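Local coordinates for lectin (PDB 2EIG), which binds L-fucosyl-containing sugars as a calcium- and manganese-dependent legume lectin of Lotus tetragonolobus seeds and assembles into a tetramer, at the interface of chains A and B and the interface of chains A and C. Coordinates in Å, arbitrary orientation; residue numbers count along the deposited sequence, not the author numbering. Chains: chain A/B/C, lectin.

Chain A uses two surfaces to meet two neighbouring copies. Contacts 1 and 3 both belong to its two-fold interface with chain B: their C-alpha centres lie about 13 Å apart, and A:Asn112 takes part in each. Contact 2 faces chain C, its C-alpha centre about 31 Å from that of contact 1 and about 19 Å from that of contact 3. Strands 159-166 and 183-189 appear on one side or the other of contact 2, and strand 183-189 also reaches contact 3 through A:Glu189 and B:Gln188. Two different two-fold interfaces on one subunit allow four copies to join, in keeping with the new quaternary association for legume lectins.

Contact 1: the interface of chains A and B. Residues chain A 105-110, 112; chain B 101, 105-110, 143.
Hydrogen bonds to one backbone carbonyl carry this two-fold loop-to-loop contact, in which segments 105-110 of both chains lie against each other. The carbonyl oxygen of A:Asn109 takes two donors from one residue. The amide N of B:Ser110 stands 2.5 Å from A:Asn109 O, approaching from above the carbonyl plane, 64° out of it. The hydroxyl B:Ser110 OG reaches the same A:Asn109 O at 2.8 Å but lies in that plane. The backbone model at B:Ser110 is strained, so its rotamer carries nothing.

Within chain A, the carboxamide of A:Asn112 brackets A:Asp106: OD1 accepts from A:Asp106 N at 2.9 Å, while ND2 donates almost straight, 178° at H, to A:Asp106 O. In each chain the Ser108 amide binds the Asp106 carboxylate from above its plane, helping to shape the loop.

Packing is slight: B:Ser110 CB lies 3.6 Å from A:Ser107 CA, and on the twin side A:Ser110, which follows a cis peptide, faces B:Ser107. Water joins the chains at both flanks. One links A:Asn112 ND2 to B:Ser110 O; the other sits 2.7 Å from A:Ser110 O and takes the N-H of B:Ile143 at 3.0 Å, 171° at H.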
loop_
_atom_site.group_PDB
_atom_site.type_symbol
_atom_site.label_atom_id
_atom_site.label_comp_id
_atom_site.label_asym_id
_atom_site.label_seq_id
_atom_site.Cartn_x
_atom_site.Cartn_y
_atom_site.Cartn_z
ATOM N N THR A 105 -10.426 -22.403 7.266
ATOM C CA THR A 105 -11.751 -21.836 7.011
ATOM C C THR A 105 -12.788 -22.891 7.343
ATOM O O THR A 105 -12.758 -23.965 6.777
ATOM C CB THR A 105 -11.869 -21.405 5.526
ATOM O OG1 THR A 105 -11.065 -20.229 5.320
ATOM C CG2 THR A 105 -13.335 -21.108 5.117
ATOM N N ASP A 106 -13.702 -22.555 8.245
ATOM C CA ASP A 106 -14.951 -23.253 8.397
ATOM C C ASP A 106 -15.856 -22.833 7.219
ATOM O O ASP A 106 -16.310 -21.676 7.148
ATOM C CB ASP A 106 -15.593 -22.829 9.712
ATOM C CG ASP A 106 -16.953 -23.487 9.969
ATOM O OD1 ASP A 106 -17.384 -23.434 11.123
ATOM O OD2 ASP A 106 -17.589 -24.047 9.061
ATOM N N SER A 107 -16.121 -23.782 6.325
ATOM C CA SER A 107 -16.832 -23.533 5.089
ATOM C C SER A 107 -18.292 -23.153 5.302
ATOM O O SER A 107 -18.894 -22.579 4.394
ATOM C CB SER A 107 -16.750 -24.736 4.124
ATOM O OG SER A 107 -17.552 -25.798 4.572
ATOM N N SER A 108 -18.822 -23.417 6.503
ATOM C CA SER A 108 -20.226 -23.129 6.821
ATOM C C SER A 108 -20.385 -21.878 7.672
ATOM O O SER A 108 -21.336 -21.772 8.401
ATOM C CB SER A 108 -20.858 -24.294 7.588
ATOM O OG SER A 108 -20.808 -25.499 6.863
ATOM N N ASN A 109 -19.435 -20.957 7.537
ATOM C CA ASN A 109 -19.208 -19.752 8.339
ATOM C C ASN A 109 -18.236 -19.040 7.353
ATOM O O ASN A 109 -17.708 -19.741 6.520
ATOM C CB ASN A 109 -18.439 -20.203 9.558
ATOM C CG ASN A 109 -18.501 -19.255 10.662
ATOM O OD1 ASN A 109 -17.503 -18.960 11.277
ATOM N ND2 ASN A 109 -19.685 -18.801 10.982
ATOM N N SER A 110 -17.944 -17.748 7.310
ATOM C CA SER A 110 -18.581 -16.509 7.819
ATOM C C SER A 110 -17.876 -15.713 8.892
ATOM O O SER A 110 -17.611 -14.519 8.726
ATOM C CB SER A 110 -20.023 -16.621 8.164
ATOM O OG SER A 110 -20.536 -15.371 7.712
ATOM N N ASN A 112 -15.029 -16.581 9.901
ATOM C CA ASN A 112 -13.614 -16.955 9.820
ATOM C C ASN A 112 -12.695 -15.788 9.959
ATOM O O ASN A 112 -12.880 -14.770 9.323
ATOM C CB ASN A 112 -13.301 -17.721 8.558
ATOM C CG ASN A 112 -14.021 -19.038 8.502
ATOM O OD1 ASN A 112 -13.827 -19.901 9.363
ATOM N ND2 ASN A 112 -14.843 -19.211 7.474
ATOM N N TYR B 101 -25.267 -8.879 8.910
ATOM C CA TYR B 101 -24.672 -9.370 7.693
ATOM C C TYR B 101 -24.973 -8.499 6.477
ATOM O O TYR B 101 -24.488 -8.816 5.359
ATOM C CB TYR B 101 -25.142 -10.791 7.463
ATOM C CG TYR B 101 -24.696 -11.658 8.563
ATOM C CD1 TYR B 101 -23.362 -12.082 8.637
ATOM C CD2 TYR B 101 -25.580 -12.026 9.588
ATOM C CE1 TYR B 101 -22.936 -12.894 9.687
ATOM C CE2 TYR B 101 -25.149 -12.819 10.650
ATOM C CZ TYR B 101 -23.837 -13.244 10.677
ATOM O OH TYR B 101 -23.421 -14.019 11.711
ATOM N N THR B 105 -23.598 -10.689 3.034
ATOM C CA THR B 105 -22.990 -11.910 3.511
ATOM C C THR B 105 -24.054 -12.923 3.907
ATOM O O THR B 105 -24.935 -12.636 4.697
ATOM C CB THR B 105 -22.003 -11.665 4.751
ATOM O OG1 THR B 105 -20.774 -11.069 4.317
ATOM C CG2 THR B 105 -21.647 -12.990 5.452
ATOM N N ASP B 106 -23.925 -14.111 3.349
ATOM C CA ASP B 106 -24.582 -15.327 3.831
ATOM C C ASP B 106 -23.846 -15.806 5.085
ATOM O O ASP B 106 -22.745 -16.305 5.024
ATOM C CB ASP B 106 -24.524 -16.364 2.707
ATOM C CG ASP B 106 -25.189 -17.702 3.048
ATOM O OD1 ASP B 106 -25.490 -18.429 2.081
ATOM O OD2 ASP B 106 -25.364 -18.068 4.225
ATOM N N SER B 107 -24.478 -15.639 6.223
ATOM C CA SER B 107 -23.833 -15.932 7.491
ATOM C C SER B 107 -23.501 -17.435 7.609
ATOM O O SER B 107 -22.659 -17.828 8.440
ATOM C CB SER B 107 -24.731 -15.503 8.643
ATOM O OG SER B 107 -26.004 -16.142 8.588
ATOM N N SER B 108 -24.116 -18.262 6.753
ATOM C CA SER B 108 -23.881 -19.716 6.781
ATOM C C SER B 108 -22.881 -20.222 5.737
ATOM O O SER B 108 -22.823 -21.398 5.456
ATOM C CB SER B 108 -25.230 -20.481 6.696
ATOM O OG SER B 108 -25.988 -20.291 7.913
ATOM N N ASN B 109 -22.092 -19.318 5.168
ATOM C CA ASN B 109 -21.203 -19.599 4.044
ATOM C C ASN B 109 -19.914 -18.858 4.408
ATOM O O ASN B 109 -19.987 -17.692 4.709
ATOM C CB ASN B 109 -21.828 -19.009 2.790
ATOM C CG ASN B 109 -21.194 -19.489 1.593
ATOM O OD1 ASN B 109 -20.214 -20.166 1.705
ATOM N ND2 ASN B 109 -21.749 -19.193 0.399
ATOM N N SER B 110 -18.716 -19.397 4.243
ATOM C CA SER B 110 -17.994 -19.555 3.044
ATOM C C SER B 110 -17.565 -18.295 2.539
ATOM O O SER B 110 -16.667 -17.644 3.075
ATOM C CB SER B 110 -16.902 -20.520 3.145
ATOM O OG SER B 110 -16.135 -20.029 4.249
ATOM N N ILE B 143 -17.735 -10.165 6.365
ATOM C CA ILE B 143 -18.406 -9.218 7.297
ATOM C C ILE B 143 -17.450 -8.536 8.315
ATOM O O ILE B 143 -17.768 -7.489 8.953
ATOM C CB ILE B 143 -19.638 -9.886 7.986
ATOM C CG1 ILE B 143 -20.752 -8.869 8.293
ATOM C CG2 ILE B 143 -19.222 -10.693 9.252
ATOM C CD1 ILE B 143 -21.112 -7.939 7.091
HETATM O O HOH W 1 -18.231 -13.102 6.541
HETATM O O HOH W 2 -14.746 -16.712 5.357
#

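Contact 2: the interface of chains A and C. Residues chain A 61-63, 164-167; chain C 162, 164, 173-175, 183, 185-187.
Strands 61-72 and 159-166 of chain A pack against strands 158-166, 171-177 and 183-189 of chain C, face to face between beta-sheets. At the polar end the carboxylate of A:Asp166, its CG anti to the backbone N (chi1 172°), is gripped by two hydroxyls. C:Thr185 OG1 donates to A:Asp166 OD1 at 2.5 Å, and C:Ser187 OG to A:Asp166 OD2 at 2.8 Å; both come from above the carboxylate plane. C:Thr185 OG1, set in the crowded position at chi1 54°, also pairs with A:Ser61 OG at 2.6 Å. That serine hydroxyl is in turn positioned from the second shell by the backbone N of A:Ser167, 3.0 Å from A:Ser61 OG, and by the hydroxyl of the same residue.

Beyond this chain of hydroxyls the contact is aliphatic. A:Ile164 slides antiparallel past C:Thr173, their CG2 methyls 3.7 Å apart, and past C:Ile164, where the two CD1 methyls meet at 3.8 Å. A:Ile63 crosses C:Val175 and C:Ile183 obliquely, its CG2 lying 3.8 Å from C:Ile183 CG2. Together the anchored carboxylate and interleaved methyls join two subunits through their sheets, an interface of the kind that, with the A-B one, would build the four-chain assembly.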
loop_
_atom_site.group_PDB
_atom_site.type_symbol
_atom_site.label_atom_id
_atom_site.label_comp_id
_atom_site.label_asym_id
_atom_site.label_seq_id
_atom_site.Cartn_x
_atom_site.Cartn_y
_atom_site.Cartn_z
ATOM N N SER A 61 5.376 -5.714 14.179
ATOM C CA SER A 61 5.979 -6.104 12.916
ATOM C C SER A 61 6.515 -7.492 13.084
ATOM O O SER A 61 6.883 -7.919 14.190
ATOM C CB SER A 61 7.129 -5.159 12.507
ATOM O OG SER A 61 6.579 -3.925 12.125
ATOM N N PHE A 62 6.584 -8.235 11.985
ATOM C CA PHE A 62 7.291 -9.486 12.057
ATOM C C PHE A 62 7.975 -9.808 10.753
ATOM O O PHE A 62 7.667 -9.240 9.688
ATOM C CB PHE A 62 6.417 -10.660 12.555
ATOM C CG PHE A 62 5.265 -11.058 11.625
ATOM C CD1 PHE A 62 5.476 -11.923 10.548
ATOM C CD2 PHE A 62 3.979 -10.607 11.879
ATOM C CE1 PHE A 62 4.419 -12.307 9.702
ATOM C CE2 PHE A 62 2.913 -10.967 11.041
ATOM C CZ PHE A 62 3.142 -11.829 9.953
ATOM N N ILE A 63 8.914 -10.722 10.860
ATOM C CA ILE A 63 9.424 -11.386 9.699
ATOM C C ILE A 63 9.421 -12.836 10.043
ATOM O O ILE A 63 9.765 -13.210 11.126
ATOM C CB ILE A 63 10.845 -10.900 9.266
ATOM C CG1 ILE A 63 11.307 -11.700 8.032
ATOM C CG2 ILE A 63 11.875 -10.970 10.466
ATOM C CD1 ILE A 63 12.518 -11.128 7.309
ATOM N N ILE A 164 7.117 -10.774 5.420
ATOM C CA ILE A 164 7.451 -9.639 6.280
ATOM C C ILE A 164 6.123 -8.961 6.479
ATOM O O ILE A 164 5.412 -8.762 5.515
ATOM C CB ILE A 164 8.460 -8.640 5.649
ATOM C CG1 ILE A 164 9.852 -9.262 5.511
ATOM C CG2 ILE A 164 8.575 -7.351 6.511
ATOM C CD1 ILE A 164 10.858 -8.381 4.719
ATOM N N TYR A 165 5.775 -8.680 7.730
ATOM C CA TYR A 165 4.712 -7.738 8.020
ATOM C C TYR A 165 5.297 -6.455 8.545
ATOM O O TYR A 165 5.873 -6.424 9.625
ATOM C CB TYR A 165 3.708 -8.319 9.029
ATOM C CG TYR A 165 2.498 -7.408 9.179
ATOM C CD1 TYR A 165 1.520 -7.331 8.185
ATOM C CD2 TYR A 165 2.378 -6.579 10.282
ATOM C CE1 TYR A 165 0.466 -6.448 8.311
ATOM C CE2 TYR A 165 1.319 -5.725 10.439
ATOM C CZ TYR A 165 0.371 -5.658 9.462
ATOM O OH TYR A 165 -0.662 -4.797 9.673
ATOM N N ASP A 166 5.093 -5.380 7.821
ATOM C CA ASP A 166 5.526 -4.082 8.302
ATOM C C ASP A 166 4.356 -3.326 8.955
ATOM O O ASP A 166 3.490 -2.857 8.256
ATOM C CB ASP A 166 6.132 -3.268 7.159
ATOM C CG ASP A 166 6.430 -1.838 7.574
ATOM O OD1 ASP A 166 6.767 -1.641 8.738
ATOM O OD2 ASP A 166 6.298 -0.922 6.755
ATOM N N SER A 167 4.324 -3.257 10.288
ATOM C CA SER A 167 3.253 -2.546 10.997
ATOM C C SER A 167 3.187 -1.062 10.629
ATOM O O SER A 167 2.117 -0.500 10.596
ATOM C CB SER A 167 3.387 -2.692 12.526
ATOM O OG SER A 167 4.629 -2.177 12.982
ATOM N N THR C 162 16.540 -8.032 5.569
ATOM C CA THR C 162 15.891 -8.652 4.446
ATOM C C THR C 162 15.101 -7.571 3.768
ATOM O O THR C 162 14.376 -6.800 4.414
ATOM C CB THR C 162 14.973 -9.795 4.854
ATOM O OG1 THR C 162 15.736 -10.741 5.596
ATOM C CG2 THR C 162 14.409 -10.516 3.610
ATOM N N ILE C 164 12.437 -7.017 0.451
ATOM C CA ILE C 164 11.642 -7.659 -0.580
ATOM C C ILE C 164 11.038 -6.565 -1.393
ATOM O O ILE C 164 10.405 -5.652 -0.846
ATOM C CB ILE C 164 10.476 -8.576 -0.038
ATOM C CG1 ILE C 164 11.029 -9.733 0.822
ATOM C CG2 ILE C 164 9.589 -9.106 -1.232
ATOM C CD1 ILE C 164 9.981 -10.506 1.648
ATOM N N THR C 173 9.848 -3.556 0.867
ATOM C CA THR C 173 9.682 -3.699 2.296
ATOM C C THR C 173 10.955 -4.199 2.900
ATOM O O THR C 173 11.588 -5.084 2.342
ATOM C CB THR C 173 8.565 -4.707 2.660
ATOM O OG1 THR C 173 7.385 -4.380 1.937
ATOM C CG2 THR C 173 8.227 -4.617 4.115
ATOM N N VAL C 174 11.303 -3.647 4.063
ATOM C CA VAL C 174 12.569 -3.988 4.715
ATOM C C VAL C 174 12.275 -4.515 6.087
ATOM O O VAL C 174 11.472 -3.959 6.801
ATOM C CB VAL C 174 13.450 -2.738 4.869
ATOM C CG1 VAL C 174 14.846 -3.097 5.504
ATOM C CG2 VAL C 174 13.560 -2.025 3.514
ATOM N N VAL C 175 12.948 -5.579 6.461
ATOM C CA VAL C 175 12.991 -6.002 7.847
ATOM C C VAL C 175 14.442 -6.199 8.276
ATOM O O VAL C 175 15.263 -6.711 7.494
ATOM C CB VAL C 175 12.210 -7.267 8.064
ATOM C CG1 VAL C 175 13.069 -8.422 7.872
ATOM C CG2 VAL C 175 11.759 -7.304 9.467
ATOM N N ILE C 183 12.883 -6.866 15.658
ATOM C CA ILE C 183 12.950 -6.482 14.256
ATOM C C ILE C 183 12.434 -5.084 14.106
ATOM O O ILE C 183 11.498 -4.685 14.795
ATOM C CB ILE C 183 11.952 -7.198 13.309
ATOM C CG1 ILE C 183 10.976 -8.078 14.005
ATOM C CG2 ILE C 183 12.520 -7.586 12.008
ATOM C CD1 ILE C 183 9.777 -7.400 13.948
ATOM N N THR C 185 10.981 -2.712 10.811
ATOM C CA THR C 185 10.502 -2.786 9.450
ATOM C C THR C 185 10.197 -1.397 8.948
ATOM O O THR C 185 9.863 -0.491 9.710
ATOM C CB THR C 185 9.215 -3.603 9.300
ATOM O OG1 THR C 185 8.179 -3.108 10.194
ATOM C CG2 THR C 185 9.460 -5.031 9.517
ATOM N N ILE C 186 10.346 -1.236 7.644
ATOM C CA ILE C 186 9.894 -0.043 6.995
ATOM C C ILE C 186 9.635 -0.411 5.544
ATOM O O ILE C 186 10.256 -1.322 5.023
ATOM C CB ILE C 186 10.924 1.055 7.172
ATOM C CG1 ILE C 186 10.452 2.347 6.584
ATOM C CG2 ILE C 186 12.322 0.610 6.699
ATOM C CD1 ILE C 186 11.668 3.207 6.092
ATOM N N SER C 187 8.655 0.227 4.927
ATOM C CA SER C 187 8.265 -0.118 3.571
ATOM C C SER C 187 7.972 1.154 2.828
ATOM O O SER C 187 7.743 2.218 3.420
ATOM C CB SER C 187 7.014 -0.993 3.527
ATOM O OG SER C 187 7.170 -2.137 4.332
#

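Contact 3: the interface of chains A and B. Residues chain A 112, 140-141, 146, 189-190, 194-195; chain B 140, 142, 144-146, 188.
Apolar packing centres on the two copies of Leu146, which reach toward each other tip to tip, A:Leu146 CD1 standing 3.7 Å from B:Leu146 CD1. The second methyl of each turns to the partner's valine: B:Leu146 CD2 lies 3.7 Å from A:Val140 CG1, and A:Leu146 CD2 crosses obliquely to B:Val140. Each leucine has CG anti to its carbonyl carbon, a torsion that turns its tip toward its partner. A:Val195 adds its CG1 beside B:Leu146 CA at 3.8 Å. Farther along, B:Met144 crosses A:Asn141 obliquely.

Direct polar bonding is sparse. B:Ser142 OG makes a weak hydrogen bond to A:Asn141 OD1. A:Glu189 and B:Gln188 merely cross obliquely, their carboxylate and amide planes 32° apart, with no hydrogen bond assigned between them.

Water does more of the polar bridging. One molecule joins A:Asn112 O to B:Ser142 OG, at 2.7 Å from each; B:Ser142 OG also accepts the backbone N-H of B:Met144. Another lies 3.0 Å from A:Thr194 O and 2.8 Å from B:Ser145 O.

The patch gathers the end of strand 135-140, the loop leading on to strand 147-150, the end of strand 183-189 and short helix 192-195, straddling the two-fold of the A-B pair.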
loop_
_atom_site.group_PDB
_atom_site.type_symbol
_atom_site.label_atom_id
_atom_site.label_comp_id
_atom_site.label_asym_id
_atom_site.label_seq_id
_atom_site.Cartn_x
_atom_site.Cartn_y
_atom_site.Cartn_z
ATOM N N ASN A 112 -15.029 -16.581 9.901
ATOM C CA ASN A 112 -13.614 -16.955 9.820
ATOM C C ASN A 112 -12.695 -15.788 9.959
ATOM O O ASN A 112 -12.880 -14.770 9.323
ATOM C CB ASN A 112 -13.301 -17.721 8.558
ATOM C CG ASN A 112 -14.021 -19.038 8.502
ATOM O OD1 ASN A 112 -13.827 -19.901 9.363
ATOM N ND2 ASN A 112 -14.843 -19.211 7.474
ATOM N N VAL A 140 -7.224 -13.259 3.840
ATOM C CA VAL A 140 -7.711 -12.632 5.065
ATOM C C VAL A 140 -9.187 -12.960 5.235
ATOM O O VAL A 140 -10.011 -12.532 4.429
ATOM C CB VAL A 140 -7.478 -11.124 5.078
ATOM C CG1 VAL A 140 -7.924 -10.515 6.449
ATOM C CG2 VAL A 140 -6.053 -10.830 4.752
ATOM N N ASN A 141 -9.483 -13.773 6.250
ATOM C CA ASN A 141 -10.837 -14.141 6.640
ATOM C C ASN A 141 -11.544 -14.994 5.591
ATOM O O ASN A 141 -12.639 -15.462 5.811
ATOM C CB ASN A 141 -11.708 -12.870 6.914
ATOM C CG ASN A 141 -11.162 -12.017 8.014
ATOM O OD1 ASN A 141 -11.596 -10.857 8.225
ATOM N ND2 ASN A 141 -10.201 -12.562 8.746
ATOM N N LEU A 146 -6.962 -12.573 -1.405
ATOM C CA LEU A 146 -7.052 -11.142 -1.741
ATOM C C LEU A 146 -6.114 -10.819 -2.892
ATOM O O LEU A 146 -6.371 -9.933 -3.717
ATOM C CB LEU A 146 -6.627 -10.288 -0.540
ATOM C CG LEU A 146 -7.495 -10.377 0.702
ATOM C CD1 LEU A 146 -7.088 -9.252 1.663
ATOM C CD2 LEU A 146 -8.909 -10.244 0.261
ATOM N N GLU A 189 -1.853 -5.153 1.660
ATOM C CA GLU A 189 -2.102 -4.337 2.809
ATOM C C GLU A 189 -3.074 -5.030 3.750
ATOM O O GLU A 189 -4.169 -5.410 3.347
ATOM C CB GLU A 189 -2.641 -2.990 2.384
ATOM C CG GLU A 189 -2.597 -2.022 3.524
ATOM C CD GLU A 189 -3.923 -1.382 3.728
ATOM O OE1 GLU A 189 -4.542 -1.024 2.680
ATOM O OE2 GLU A 189 -4.318 -1.230 4.911
ATOM N N ILE A 190 -2.670 -5.203 5.017
ATOM C CA ILE A 190 -3.560 -5.821 6.020
ATOM C C ILE A 190 -3.344 -5.130 7.359
ATOM O O ILE A 190 -2.211 -5.140 7.879
ATOM C CB ILE A 190 -3.275 -7.357 6.231
ATOM C CG1 ILE A 190 -3.149 -8.087 4.919
ATOM C CG2 ILE A 190 -4.361 -8.014 7.137
ATOM C CD1 ILE A 190 -2.742 -9.552 5.045
ATOM N N THR A 194 -7.245 -4.733 12.788
ATOM C CA THR A 194 -8.672 -4.729 12.380
ATOM C C THR A 194 -9.206 -6.140 12.315
ATOM O O THR A 194 -10.366 -6.414 12.630
ATOM C CB THR A 194 -9.007 -3.997 11.027
ATOM O OG1 THR A 194 -8.148 -4.439 9.971
ATOM C CG2 THR A 194 -8.947 -2.435 11.118
ATOM N N VAL A 195 -8.358 -7.065 11.889
ATOM C CA VAL A 195 -8.837 -8.408 11.606
ATOM C C VAL A 195 -8.533 -9.438 12.668
ATOM O O VAL A 195 -9.094 -10.506 12.636
ATOM C CB VAL A 195 -8.392 -8.901 10.212
ATOM C CG1 VAL A 195 -9.155 -8.113 9.122
ATOM C CG2 VAL A 195 -6.857 -8.783 10.036
ATOM N N VAL B 140 -13.947 -7.104 2.289
ATOM C CA VAL B 140 -13.742 -7.930 1.073
ATOM C C VAL B 140 -14.017 -9.330 1.434
ATOM O O VAL B 140 -13.252 -9.918 2.197
ATOM C CB VAL B 140 -12.304 -7.792 0.450
ATOM C CG1 VAL B 140 -12.172 -8.557 -0.927
ATOM C CG2 VAL B 140 -11.911 -6.337 0.336
ATOM N N SER B 142 -15.773 -10.809 3.463
ATOM C CA SER B 142 -16.009 -11.042 4.852
ATOM C C SER B 142 -16.806 -9.844 5.469
ATOM O O SER B 142 -16.547 -8.679 5.134
ATOM C CB SER B 142 -14.628 -11.215 5.533
ATOM O OG SER B 142 -14.738 -11.476 6.919
ATOM N N MET B 144 -16.277 -9.133 8.442
ATOM C CA MET B 144 -15.273 -8.617 9.319
ATOM C C MET B 144 -14.374 -7.741 8.455
ATOM O O MET B 144 -13.586 -8.245 7.653
ATOM C CB MET B 144 -14.553 -9.765 10.055
ATOM C CG MET B 144 -15.576 -10.709 10.761
ATOM S SD MET B 144 -14.750 -11.947 11.795
ATOM C CE MET B 144 -13.676 -12.694 10.578
ATOM N N SER B 145 -14.525 -6.422 8.630
ATOM C CA SER B 145 -13.857 -5.417 7.828
ATOM C C SER B 145 -12.357 -5.622 7.836
ATOM O O SER B 145 -11.736 -5.857 8.915
ATOM C CB SER B 145 -14.208 -4.024 8.341
ATOM O OG SER B 145 -15.605 -3.841 8.278
ATOM N N LEU B 146 -11.780 -5.547 6.642
ATOM C CA LEU B 146 -10.350 -5.571 6.522
ATOM C C LEU B 146 -9.755 -4.334 7.140
ATOM O O LEU B 146 -8.635 -4.392 7.636
ATOM C CB LEU B 146 -9.911 -5.681 5.046
ATOM C CG LEU B 146 -10.450 -6.825 4.200
ATOM C CD1 LEU B 146 -9.634 -6.956 2.954
ATOM C CD2 LEU B 146 -10.388 -8.126 4.955
ATOM N N GLN B 188 -8.163 0.582 1.563
ATOM C CA GLN B 188 -7.772 -0.817 1.492
ATOM C C GLN B 188 -7.266 -1.074 0.111
ATOM O O GLN B 188 -7.922 -0.704 -0.858
ATOM C CB GLN B 188 -8.954 -1.760 1.835
ATOM C CG GLN B 188 -8.547 -3.219 2.112
ATOM C CD GLN B 188 -7.667 -3.389 3.335
ATOM O OE1 GLN B 188 -7.791 -2.657 4.298
ATOM N NE2 GLN B 188 -6.779 -4.357 3.302
HETATM O O HOH W 3 -12.841 -5.363 11.397
HETATM O O HOH W 4 -14.977 -13.977 7.830
#